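Putative Oleoyl-[acyl-carrier protein] thioesterase (Lactobacillus plantarum, PDB 2OWN) probably hydrolyses the thioester bond of oleoyl-[acyl-carrier protein], releasing the free fatty acid from its carrier. Local coordinates at residues B[12-16]-B[40-45]; B[82-87]-B[98-103]; B[162-168]-B[187-193]; B[154-158]-B[221-225]. One frame throughout, in Å; residues are numbered along the deposited sequence.

Contact 1 (B[12-16]-B[40-45]); sequences YSEQH and LASEDQ. With GOL (glycerol), chain R.
D44 OD2 is a polar atom on which several groups converge: E14 OE1 lies 2.8 Å from D44 OD2, and a glycerol hydroxyl, probably from the crystallisation liquor, reaches the same oxygen through a weak hydrogen bond. The setting is the N-terminal hotdog domain, in which a curved antiparallel sheet wraps around a long helix. Strand 12-16 here passes over helix 40-45, part of the longer helix 31-48. The E14 and D44 side chains meet at about a right angle, yet their carboxylate planes are only 14° apart. R17 of the second subunit probably eases this meeting of two acids, since it makes a salt bridge with D44 OD1 and a long, weak ion pair with E14 OE2. The extended chain of E14 also brings its OE2 to 3.6 Å from L40 CD2, so the acid rests partly on an apolar methyl.

Beside the acids, Y12 lies flat along the helix. Its CG is anti to the backbone N (chi1 179°), which lays the ring over the helix backbone, with Q45 CA 3.7 Å above the plane of the Y12 ring, over its centre. Q45 runs past in the opposite direction, its CG packed 3.5 Å from Y12 CB and its amide turned nearly parallel to the ring. Replacing Y12 with an alanine would probably leave Q45 CA without its aromatic cover and open a gap between strand and helix. At the ring's edge, Y12 OH and glycerol O2 are hydrogen-bonded at 2.9 Å.

Contact 2 (B[82-87]-B[98-103]); sequences VTIAVR and REFWIR
I84 and I102 form the tightest point of this antiparallel pairing: I102 CD1 presses to 3.4 Å from I84 CG2, closer than carbons usually come. The two isoleucines lie side by side and point the same way, as a non-hydrogen-bonded pair. One such pair further on, V86 CG2 meets F100 CD2 at 3.6 Å. V86 turns CG1 between its backbone N and carbonyl carbon (chi1 66°), leaving CG2 anti to the N and 3.5 Å from R98 NH1 at the rim of the guanidinium group. This face is buried against helix 31-48, with A41 under I84, Q45 under V86 and A38 under F100.

The other face, bearing T83, A85, R87, E99, W101 and R103, is more open and more polar. A85 is small enough for the W101 indole to swing in over its strand, and the ring meets A85 C and R87 CB with its edge. R87 bends at its third torsion to bring its guanidinium group beside E99, the two planes 43° apart. The resulting salt bridge is weak, with R87 NH2 3.5 Å from E99 OE1, in the guanidinium plane. The stronger polar partner of E99 OE1 is S89, while E99 OE2 bonds to Y112.

Between these unequal faces the backbone is regular. Three hydrogen-bonded pairs, T83 with R103, A85 with W101 and R87 with E99, each give two bonds; W101 N to A85 O, at 2.8 Å, is almost straight (170°). Strands 81-91 and 95-103, consecutive and antiparallel, form a beta hairpin whose apolar face meets the helix, as in the hotdog fold.

Contact 3 (B[162-168]-B[187-193]); sequences ITKPYHV and WLVDTLP. With SO4 (sulfate ion), chain C.
Y166 and W187 form an offset stack, the tyrosine ring and the five-membered ring of the indole having centroids 4.8 Å apart and planes at 27°. Because the two side chains slide past in opposite directions, each also sets its CB over the other's face, with W187 CB 3.9 Å from the Y166 ring centroid. At the tyrosine's edge waits D190, which accepts a hydrogen bond of 2.7 Å from Y166 OH to D190 OD2, on the anti side and 30° out of the carboxylate plane. At the indole's edge, a water joins W187 NE1 to H167 O.

K164, extended beyond CG, reaches D190, its NZ giving a 2.8 Å bond to D190 O and a longer salt bridge, 3.6 Å, to D190 OD2. D190 OD1 accepts a further bond from F170 N of the second subunit. A sulfate, probably from the crystallisation liquor, takes a nearly straight bond (177°) from H167 N and another from H167 N of the second subunit.

In the C-terminal hotdog domain, strand 162-167 pairs with strand 218-227 and helix 184-191 packs on the sheet, T191 touching A221 and A223, W187 and L188 reaching strand 233-241.

Contact 4 (B[154-158]-B[221-225]); sequences SFEAT and AHANI
The F155 ring and the N224 amide are nearly parallel, planes 5° apart, although the side chains cross obliquely. The amide nitrogen does the touching, N224 ND2 lying 3.4 Å from F155 CE1. Against H222 the phenylalanine is turned differently: the chains cross at about a right angle, the ring planes are 33° apart, and F155 CZ comes to 3.3 Å from H222 CB. F155 thus reaches down from segment 154-158, its CG anti to the backbone N, and sets the far end of its ring on strand 221-225 of the C-terminal hotdog domain. S237 and L239 also touch it.

N224 ND2 gives a 2.9 Å hydrogen bond to E156 O, meeting that oxygen from 37° above the carbonyl plane, and a second bond to a water weakly linked to E156 N. N224 OD1 accepts from T161, so both ends of the amide are used. A leucine in its place would probably leave E156 O without its side-chain donor and T161 without its acceptor. H222 turns its nitrogens elsewhere, to T163 and E241. One bent amide bond and apolar ring contact thus join the irregular segment to the strand, with E249 and T161 adding further bonds.

How the contacts relate
The four contacts fall into two groups, on opposite sides of the chain's centre, one in each hotdog family region. Contacts 1 and 2 come first along the chain and have centres 8 Å apart; strands 12-17 and 81-91 are neighbours, so contact 1 continues the sheet of contact 2, and helix 31-48 packs on both. Contacts 3 and 4 have centres 12 Å apart, share the pairing of strands 162-167 and 218-227, and are nested, contact 3 lying inside the loop closed by contact 4. Between the groups, centres stand 28 to 34 Å apart. Contacts 1 and 3, each a strand meeting a helix, both touch the second subunit, consistent with two similar hotdog units that each contribute to the dimer.

Contact 1 (B[12-16]-B[40-45])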
# COMPACT_ATOMS: atom_id res chain seq x y z
N TYR B 12 -16.41 7.71 -17.36
CA TYR B 12 -15.31 8.53 -16.84
C TYR B 12 -14.06 7.65 -16.83
O TYR B 12 -14.12 6.54 -16.28
CB TYR B 12 -15.60 9.04 -15.42
CG TYR B 12 -14.47 9.87 -14.83
CD1 TYR B 12 -14.35 11.25 -15.12
CD2 TYR B 12 -13.48 9.28 -13.99
CE1 TYR B 12 -13.27 12.04 -14.59
CE2 TYR B 12 -12.40 10.06 -13.45
CZ TYR B 12 -12.30 11.43 -13.76
OH TYR B 12 -11.27 12.18 -13.25
N SER B 13 -12.95 8.17 -17.39
CA SER B 13 -11.66 7.44 -17.42
C SER B 13 -10.45 8.29 -17.04
O SER B 13 -10.48 9.52 -17.15
CB SER B 13 -11.39 6.77 -18.78
OG SER B 13 -11.13 7.69 -19.81
N GLU B 14 -9.40 7.60 -16.57
CA GLU B 14 -8.11 8.21 -16.19
C GLU B 14 -6.98 7.19 -16.35
O GLU B 14 -7.23 5.98 -16.29
CB GLU B 14 -8.15 8.74 -14.75
CG GLU B 14 -8.19 7.68 -13.61
CD GLU B 14 -8.30 8.31 -12.25
OE1 GLU B 14 -9.26 9.06 -12.04
OE2 GLU B 14 -7.46 8.03 -11.37
N GLN B 15 -5.76 7.70 -16.50
CA GLN B 15 -4.55 6.89 -16.63
C GLN B 15 -3.90 6.74 -15.24
O GLN B 15 -4.01 7.64 -14.39
CB GLN B 15 -3.57 7.47 -17.64
CG GLN B 15 -4.12 7.48 -19.08
CD GLN B 15 -3.17 8.09 -20.11
OE1 GLN B 15 -1.95 8.13 -19.93
NE2 GLN B 15 -3.74 8.56 -21.22
N HIS B 16 -3.28 5.59 -15.01
CA HIS B 16 -2.57 5.30 -13.76
C HIS B 16 -1.31 4.48 -14.04
O HIS B 16 -1.38 3.43 -14.68
CB HIS B 16 -3.46 4.55 -12.75
CG HIS B 16 -2.76 4.24 -11.46
ND1 HIS B 16 -2.68 5.15 -10.43
CD2 HIS B 16 -2.08 3.14 -11.05
CE1 HIS B 16 -1.98 4.62 -9.44
NE2 HIS B 16 -1.60 3.41 -9.79
N LEU B 40 -10.52 4.70 -6.99
CA LEU B 40 -9.88 6.01 -7.28
C LEU B 40 -10.58 6.67 -8.48
O LEU B 40 -10.88 7.85 -8.42
CB LEU B 40 -8.38 5.88 -7.58
CG LEU B 40 -7.56 7.17 -7.83
CD1 LEU B 40 -7.54 8.05 -6.58
CD2 LEU B 40 -6.15 6.83 -8.26
N ALA B 41 -10.82 5.89 -9.54
CA ALA B 41 -11.55 6.34 -10.75
C ALA B 41 -13.01 6.74 -10.43
O ALA B 41 -13.52 7.75 -10.98
CB ALA B 41 -11.52 5.26 -11.85
N SER B 42 -13.66 5.96 -9.55
CA SER B 42 -15.05 6.20 -9.09
C SER B 42 -15.16 7.48 -8.25
O SER B 42 -16.10 8.26 -8.47
CB SER B 42 -15.60 4.98 -8.33
OG SER B 42 -16.93 5.18 -7.87
N GLU B 43 -14.24 7.68 -7.29
CA GLU B 43 -14.22 8.91 -6.44
C GLU B 43 -13.95 10.18 -7.27
O GLU B 43 -14.55 11.22 -6.99
CB GLU B 43 -13.27 8.80 -5.24
CG GLU B 43 -13.74 7.78 -4.17
CD GLU B 43 -12.84 7.68 -2.92
OE1 GLU B 43 -12.00 8.58 -2.65
OE2 GLU B 43 -13.00 6.68 -2.17
N ASP B 44 -13.09 10.08 -8.29
CA ASP B 44 -12.77 11.21 -9.20
C ASP B 44 -13.90 11.56 -10.14
O ASP B 44 -14.03 12.73 -10.49
CB ASP B 44 -11.48 10.95 -9.99
CG ASP B 44 -10.27 10.86 -9.09
OD1 ASP B 44 -10.31 11.32 -7.93
OD2 ASP B 44 -9.27 10.29 -9.54
N GLN B 45 -14.67 10.56 -10.60
CA GLN B 45 -15.88 10.78 -11.42
C GLN B 45 -16.88 11.55 -10.54
O GLN B 45 -17.41 12.58 -10.97
CB GLN B 45 -16.52 9.46 -11.91
CG GLN B 45 -17.79 9.66 -12.81
CD GLN B 45 -18.41 8.37 -13.35
OE1 GLN B 45 -18.08 7.26 -12.94
NE2 GLN B 45 -19.36 8.54 -14.28
C1 GOL R . -7.05 12.37 -13.45
O1 GOL R . -6.07 13.09 -14.17
C2 GOL R . -7.66 13.23 -12.36
O2 GOL R . -8.74 12.53 -11.78
C3 GOL R . -6.62 13.58 -11.30
O3 GOL R . -7.21 14.17 -10.16

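Contact 2 (B[82-87]-B[98-103])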
# COMPACT_ATOMS: atom_id res chain seq x y z
N VAL B 82 -1.89 2.07 -17.12
CA VAL B 82 -3.23 1.50 -17.37
C VAL B 82 -4.29 2.60 -17.38
O VAL B 82 -4.11 3.62 -16.71
CB VAL B 82 -3.66 0.42 -16.33
CG1 VAL B 82 -2.72 -0.78 -16.41
CG2 VAL B 82 -3.78 0.98 -14.88
N THR B 83 -5.37 2.36 -18.12
CA THR B 83 -6.52 3.25 -18.24
C THR B 83 -7.64 2.60 -17.41
O THR B 83 -7.98 1.43 -17.66
CB THR B 83 -6.91 3.44 -19.72
OG1 THR B 83 -5.82 4.08 -20.39
CG2 THR B 83 -8.16 4.30 -19.87
N ILE B 84 -8.17 3.34 -16.41
CA ILE B 84 -9.27 2.87 -15.54
C ILE B 84 -10.53 3.63 -15.97
O ILE B 84 -10.64 4.83 -15.69
CB ILE B 84 -9.04 3.06 -13.99
CG1 ILE B 84 -7.70 2.49 -13.50
CG2 ILE B 84 -10.21 2.43 -13.20
CD1 ILE B 84 -6.50 3.35 -13.76
N ALA B 85 -11.44 2.94 -16.67
CA ALA B 85 -12.73 3.48 -17.12
C ALA B 85 -13.78 3.03 -16.10
O ALA B 85 -13.71 1.89 -15.62
CB ALA B 85 -13.08 2.99 -18.50
N VAL B 86 -14.72 3.92 -15.76
CA VAL B 86 -15.80 3.66 -14.77
C VAL B 86 -17.16 4.21 -15.24
O VAL B 86 -17.21 5.19 -15.99
CB VAL B 86 -15.39 4.23 -13.37
CG1 VAL B 86 -15.29 5.76 -13.39
CG2 VAL B 86 -16.35 3.75 -12.29
N ARG B 87 -18.25 3.56 -14.80
CA ARG B 87 -19.63 3.95 -15.15
C ARG B 87 -20.65 3.52 -14.09
O ARG B 87 -20.67 2.35 -13.70
CB ARG B 87 -19.99 3.34 -16.52
CG ARG B 87 -21.40 3.65 -17.07
CD ARG B 87 -21.57 3.23 -18.53
NE ARG B 87 -21.57 1.77 -18.75
CZ ARG B 87 -21.62 1.14 -19.93
NH1 ARG B 87 -21.65 1.80 -21.10
NH2 ARG B 87 -21.62 -0.20 -19.96
N ARG B 98 -22.59 -0.63 -10.44
CA ARG B 98 -21.40 0.11 -10.93
C ARG B 98 -20.38 -0.83 -11.60
O ARG B 98 -19.98 -1.84 -11.01
CB ARG B 98 -20.78 0.87 -9.77
CG ARG B 98 -19.52 1.70 -10.09
CD ARG B 98 -19.18 2.68 -8.97
NE ARG B 98 -20.08 3.83 -9.03
CZ ARG B 98 -19.86 5.00 -9.65
NH1 ARG B 98 -18.72 5.29 -10.29
NH2 ARG B 98 -20.83 5.93 -9.62
N GLU B 99 -19.98 -0.45 -12.83
CA GLU B 99 -19.01 -1.18 -13.65
C GLU B 99 -17.67 -0.44 -13.77
O GLU B 99 -17.65 0.80 -13.76
CB GLU B 99 -19.57 -1.42 -15.05
CG GLU B 99 -20.70 -2.42 -15.09
CD GLU B 99 -21.26 -2.55 -16.48
OE1 GLU B 99 -22.14 -1.75 -16.86
OE2 GLU B 99 -20.87 -3.50 -17.17
N PHE B 100 -16.58 -1.21 -13.89
CA PHE B 100 -15.20 -0.69 -14.04
C PHE B 100 -14.44 -1.52 -15.09
O PHE B 100 -14.62 -2.74 -15.12
CB PHE B 100 -14.34 -0.76 -12.76
CG PHE B 100 -15.01 -0.29 -11.50
CD1 PHE B 100 -15.96 -1.11 -10.85
CD2 PHE B 100 -14.60 0.91 -10.87
CE1 PHE B 100 -16.57 -0.70 -9.64
CE2 PHE B 100 -15.21 1.32 -9.63
CZ PHE B 100 -16.19 0.51 -9.02
N TRP B 101 -13.59 -0.87 -15.89
CA TRP B 101 -12.74 -1.52 -16.90
C TRP B 101 -11.31 -1.04 -16.75
O TRP B 101 -11.09 0.18 -16.79
CB TRP B 101 -13.18 -1.20 -18.32
CG TRP B 101 -14.52 -1.66 -18.66
CD1 TRP B 101 -14.85 -2.79 -19.34
CD2 TRP B 101 -15.74 -0.99 -18.36
NE1 TRP B 101 -16.21 -2.88 -19.48
CE2 TRP B 101 -16.79 -1.80 -18.89
CE3 TRP B 101 -16.07 0.21 -17.69
CZ2 TRP B 101 -18.16 -1.44 -18.76
CZ3 TRP B 101 -17.44 0.58 -17.56
CH2 TRP B 101 -18.47 -0.25 -18.10
N ILE B 102 -10.37 -1.96 -16.52
CA ILE B 102 -8.93 -1.66 -16.41
C ILE B 102 -8.41 -2.16 -17.77
O ILE B 102 -8.56 -3.36 -18.07
CB ILE B 102 -8.24 -2.38 -15.24
CG1 ILE B 102 -8.96 -2.14 -13.90
CG2 ILE B 102 -6.79 -1.94 -15.13
CD1 ILE B 102 -9.08 -0.73 -13.47
N ARG B 103 -7.83 -1.23 -18.56
CA ARG B 103 -7.28 -1.51 -19.90
C ARG B 103 -5.82 -1.10 -20.01
O ARG B 103 -5.36 -0.22 -19.27
CB ARG B 103 -8.09 -0.75 -20.97
CG ARG B 103 -9.58 -1.09 -21.03
CD ARG B 103 -10.25 -0.34 -22.19
NE ARG B 103 -11.66 -0.71 -22.39
CZ ARG B 103 -12.76 -0.09 -21.92
NH1 ARG B 103 -12.71 1.03 -21.17
NH2 ARG B 103 -13.97 -0.60 -22.23

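Contact 3 (B[162-168]-B[187-193])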
# COMPACT_ATOMS: atom_id res chain seq x y z
N ILE B 162 -6.89 -23.72 5.86
CA ILE B 162 -5.75 -22.87 6.23
C ILE B 162 -6.38 -21.71 6.99
O ILE B 162 -7.25 -21.05 6.43
CB ILE B 162 -4.96 -22.34 5.00
CG1 ILE B 162 -4.48 -23.49 4.10
CG2 ILE B 162 -3.77 -21.48 5.45
CD1 ILE B 162 -3.78 -23.02 2.81
N THR B 163 -5.96 -21.50 8.24
CA THR B 163 -6.46 -20.41 9.10
C THR B 163 -5.30 -19.55 9.61
O THR B 163 -4.30 -20.10 10.07
CB THR B 163 -7.32 -20.94 10.27
OG1 THR B 163 -8.44 -21.65 9.76
CG2 THR B 163 -7.85 -19.80 11.16
N LYS B 164 -5.42 -18.22 9.46
CA LYS B 164 -4.43 -17.22 9.95
C LYS B 164 -5.15 -16.02 10.60
O LYS B 164 -6.14 -15.55 10.03
CB LYS B 164 -3.52 -16.67 8.85
CG LYS B 164 -2.55 -17.65 8.21
CD LYS B 164 -1.60 -16.87 7.32
CE LYS B 164 -0.63 -17.73 6.55
NZ LYS B 164 0.24 -16.82 5.75
N PRO B 165 -4.67 -15.56 11.79
CA PRO B 165 -5.26 -14.36 12.40
C PRO B 165 -4.56 -13.10 11.84
O PRO B 165 -3.38 -13.15 11.46
CB PRO B 165 -4.95 -14.54 13.88
CG PRO B 165 -3.65 -15.24 13.91
CD PRO B 165 -3.61 -16.11 12.67
N TYR B 166 -5.32 -12.02 11.73
CA TYR B 166 -4.82 -10.70 11.29
C TYR B 166 -5.43 -9.64 12.20
O TYR B 166 -6.61 -9.74 12.56
CB TYR B 166 -5.17 -10.38 9.84
CG TYR B 166 -4.56 -11.32 8.84
CD1 TYR B 166 -3.29 -11.06 8.30
CD2 TYR B 166 -5.25 -12.48 8.42
CE1 TYR B 166 -2.69 -11.94 7.35
CE2 TYR B 166 -4.67 -13.37 7.46
CZ TYR B 166 -3.40 -13.09 6.94
OH TYR B 166 -2.85 -13.94 6.03
N HIS B 167 -4.63 -8.64 12.57
CA HIS B 167 -5.04 -7.52 13.41
C HIS B 167 -5.24 -6.33 12.48
O HIS B 167 -4.44 -6.12 11.55
CB HIS B 167 -3.99 -7.23 14.47
CG HIS B 167 -3.78 -8.37 15.42
ND1 HIS B 167 -2.93 -9.42 15.13
CD2 HIS B 167 -4.31 -8.63 16.63
CE1 HIS B 167 -2.95 -10.27 16.14
NE2 HIS B 167 -3.78 -9.82 17.06
N VAL B 168 -6.32 -5.56 12.71
CA VAL B 168 -6.65 -4.37 11.91
C VAL B 168 -5.71 -3.26 12.39
O VAL B 168 -5.69 -2.94 13.58
CB VAL B 168 -8.13 -3.95 12.05
CG1 VAL B 168 -8.45 -2.72 11.18
CG2 VAL B 168 -9.04 -5.10 11.65
N TRP B 187 -5.32 -9.77 3.59
CA TRP B 187 -5.56 -10.91 4.50
C TRP B 187 -5.93 -12.17 3.71
O TRP B 187 -5.37 -13.23 3.98
CB TRP B 187 -6.67 -10.62 5.54
CG TRP B 187 -6.56 -9.29 6.21
CD1 TRP B 187 -5.41 -8.67 6.58
CD2 TRP B 187 -7.63 -8.45 6.64
NE1 TRP B 187 -5.68 -7.47 7.17
CE2 TRP B 187 -7.04 -7.30 7.23
CE3 TRP B 187 -9.04 -8.55 6.58
CZ2 TRP B 187 -7.81 -6.23 7.76
CZ3 TRP B 187 -9.82 -7.48 7.10
CH2 TRP B 187 -9.20 -6.34 7.69
N LEU B 188 -6.86 -12.02 2.75
CA LEU B 188 -7.36 -13.12 1.88
C LEU B 188 -6.25 -13.82 1.09
O LEU B 188 -6.12 -15.04 1.18
CB LEU B 188 -8.42 -12.60 0.88
CG LEU B 188 -9.76 -12.13 1.46
CD1 LEU B 188 -10.53 -11.21 0.49
CD2 LEU B 188 -10.62 -13.32 1.88
N VAL B 189 -5.46 -13.03 0.36
CA VAL B 189 -4.35 -13.54 -0.47
C VAL B 189 -3.21 -14.09 0.39
O VAL B 189 -2.71 -15.17 0.08
CB VAL B 189 -3.87 -12.49 -1.52
CG1 VAL B 189 -2.71 -13.05 -2.36
CG2 VAL B 189 -5.04 -12.10 -2.43
N ASP B 190 -2.82 -13.36 1.45
CA ASP B 190 -1.75 -13.82 2.38
C ASP B 190 -2.10 -15.12 3.14
O ASP B 190 -1.18 -15.79 3.62
CB ASP B 190 -1.32 -12.73 3.37
CG ASP B 190 -0.13 -13.14 4.21
OD1 ASP B 190 0.94 -13.41 3.60
OD2 ASP B 190 -0.30 -13.30 5.43
N THR B 191 -3.40 -15.47 3.29
CA THR B 191 -3.82 -16.77 3.91
C THR B 191 -3.19 -17.96 3.15
O THR B 191 -2.78 -18.93 3.78
CB THR B 191 -5.36 -16.95 3.95
OG1 THR B 191 -5.97 -15.84 4.61
CG2 THR B 191 -5.76 -18.26 4.70
N LEU B 192 -3.10 -17.83 1.82
CA LEU B 192 -2.49 -18.83 0.94
C LEU B 192 -0.96 -18.72 1.03
O LEU B 192 -0.44 -17.60 1.15
CB LEU B 192 -2.93 -18.63 -0.51
CG LEU B 192 -4.43 -18.71 -0.81
CD1 LEU B 192 -4.73 -18.23 -2.23
CD2 LEU B 192 -4.98 -20.12 -0.57
N PRO B 193 -0.23 -19.86 0.94
CA PRO B 193 1.23 -19.80 1.05
C PRO B 193 1.90 -19.29 -0.24
O PRO B 193 1.30 -19.37 -1.33
CB PRO B 193 1.61 -21.26 1.32
CG PRO B 193 0.60 -22.03 0.58
CD PRO B 193 -0.67 -21.25 0.68
S SO4 C . -0.69 -9.51 11.84
O1 SO4 C . -1.91 -8.78 11.57
O2 SO4 C . -0.74 -10.83 11.23
O3 SO4 C . 0.46 -8.84 11.30
O4 SO4 C . -0.53 -9.63 13.29
O HOH W 1 2.63 -14.60 5.43
O HOH W 2 -4.18 -5.37 9.03

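Contact 4 (B[154-158]-B[221-225])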
# COMPACT_ATOMS: atom_id res chain seq x y z
N SER B 154 -20.25 -21.07 -0.55
CA SER B 154 -20.64 -20.96 0.86
C SER B 154 -19.50 -21.66 1.60
O SER B 154 -19.30 -22.87 1.42
CB SER B 154 -22.01 -21.59 1.15
OG SER B 154 -22.40 -21.32 2.48
N PHE B 155 -18.71 -20.88 2.35
CA PHE B 155 -17.54 -21.41 3.07
C PHE B 155 -17.91 -22.49 4.12
O PHE B 155 -18.78 -22.25 4.97
CB PHE B 155 -16.70 -20.30 3.74
CG PHE B 155 -15.40 -20.80 4.29
CD1 PHE B 155 -14.27 -20.90 3.46
CD2 PHE B 155 -15.29 -21.22 5.64
CE1 PHE B 155 -13.05 -21.40 3.95
CE2 PHE B 155 -14.07 -21.73 6.14
CZ PHE B 155 -12.95 -21.82 5.28
N GLU B 156 -17.24 -23.64 4.01
CA GLU B 156 -17.37 -24.78 4.91
C GLU B 156 -15.96 -25.18 5.34
O GLU B 156 -15.14 -25.54 4.48
CB GLU B 156 -18.10 -25.95 4.26
CG GLU B 156 -19.58 -25.63 3.96
CD GLU B 156 -20.37 -26.76 3.30
OE1 GLU B 156 -19.77 -27.73 2.74
OE2 GLU B 156 -21.61 -26.66 3.30
N ALA B 157 -15.67 -25.08 6.64
CA ALA B 157 -14.37 -25.46 7.20
C ALA B 157 -14.22 -26.99 7.19
O ALA B 157 -15.21 -27.71 7.37
CB ALA B 157 -14.20 -24.93 8.63
N THR B 158 -13.00 -27.44 6.90
CA THR B 158 -12.63 -28.87 6.89
C THR B 158 -11.31 -29.02 7.67
O THR B 158 -10.72 -28.02 8.11
CB THR B 158 -12.46 -29.44 5.45
OG1 THR B 158 -11.33 -28.85 4.79
CG2 THR B 158 -13.72 -29.18 4.62
N ALA B 221 -8.92 -15.19 9.22
CA ALA B 221 -9.00 -15.46 7.78
C ALA B 221 -8.88 -16.95 7.56
O ALA B 221 -7.94 -17.56 8.08
CB ALA B 221 -7.90 -14.73 7.03
N HIS B 222 -9.82 -17.52 6.80
CA HIS B 222 -9.84 -18.96 6.48
C HIS B 222 -9.74 -19.14 4.97
O HIS B 222 -10.18 -18.27 4.22
CB HIS B 222 -11.11 -19.62 6.98
CG HIS B 222 -11.37 -19.45 8.44
ND1 HIS B 222 -10.77 -20.23 9.40
CD2 HIS B 222 -12.20 -18.61 9.11
CE1 HIS B 222 -11.19 -19.87 10.60
NE2 HIS B 222 -12.06 -18.89 10.45
N ALA B 223 -9.14 -20.25 4.53
CA ALA B 223 -8.99 -20.59 3.09
C ALA B 223 -8.92 -22.10 2.82
O ALA B 223 -8.26 -22.83 3.58
CB ALA B 223 -7.78 -19.89 2.47
N ASN B 224 -9.65 -22.54 1.79
CA ASN B 224 -9.69 -23.92 1.28
C ASN B 224 -9.22 -23.89 -0.16
O ASN B 224 -9.80 -23.15 -0.94
CB ASN B 224 -11.11 -24.51 1.31
CG ASN B 224 -11.63 -24.79 2.70
OD1 ASN B 224 -10.89 -25.23 3.57
ND2 ASN B 224 -12.93 -24.61 2.90
N ILE B 225 -8.19 -24.67 -0.49
CA ILE B 225 -7.66 -24.79 -1.85
C ILE B 225 -8.44 -25.99 -2.39
O ILE B 225 -8.26 -27.12 -1.89
CB ILE B 225 -6.14 -25.02 -1.89
CG1 ILE B 225 -5.39 -23.88 -1.17
CG2 ILE B 225 -5.66 -25.18 -3.36
CD1 ILE B 225 -3.89 -24.09 -1.07
O HOH W 3 -15.15 -23.55 1.40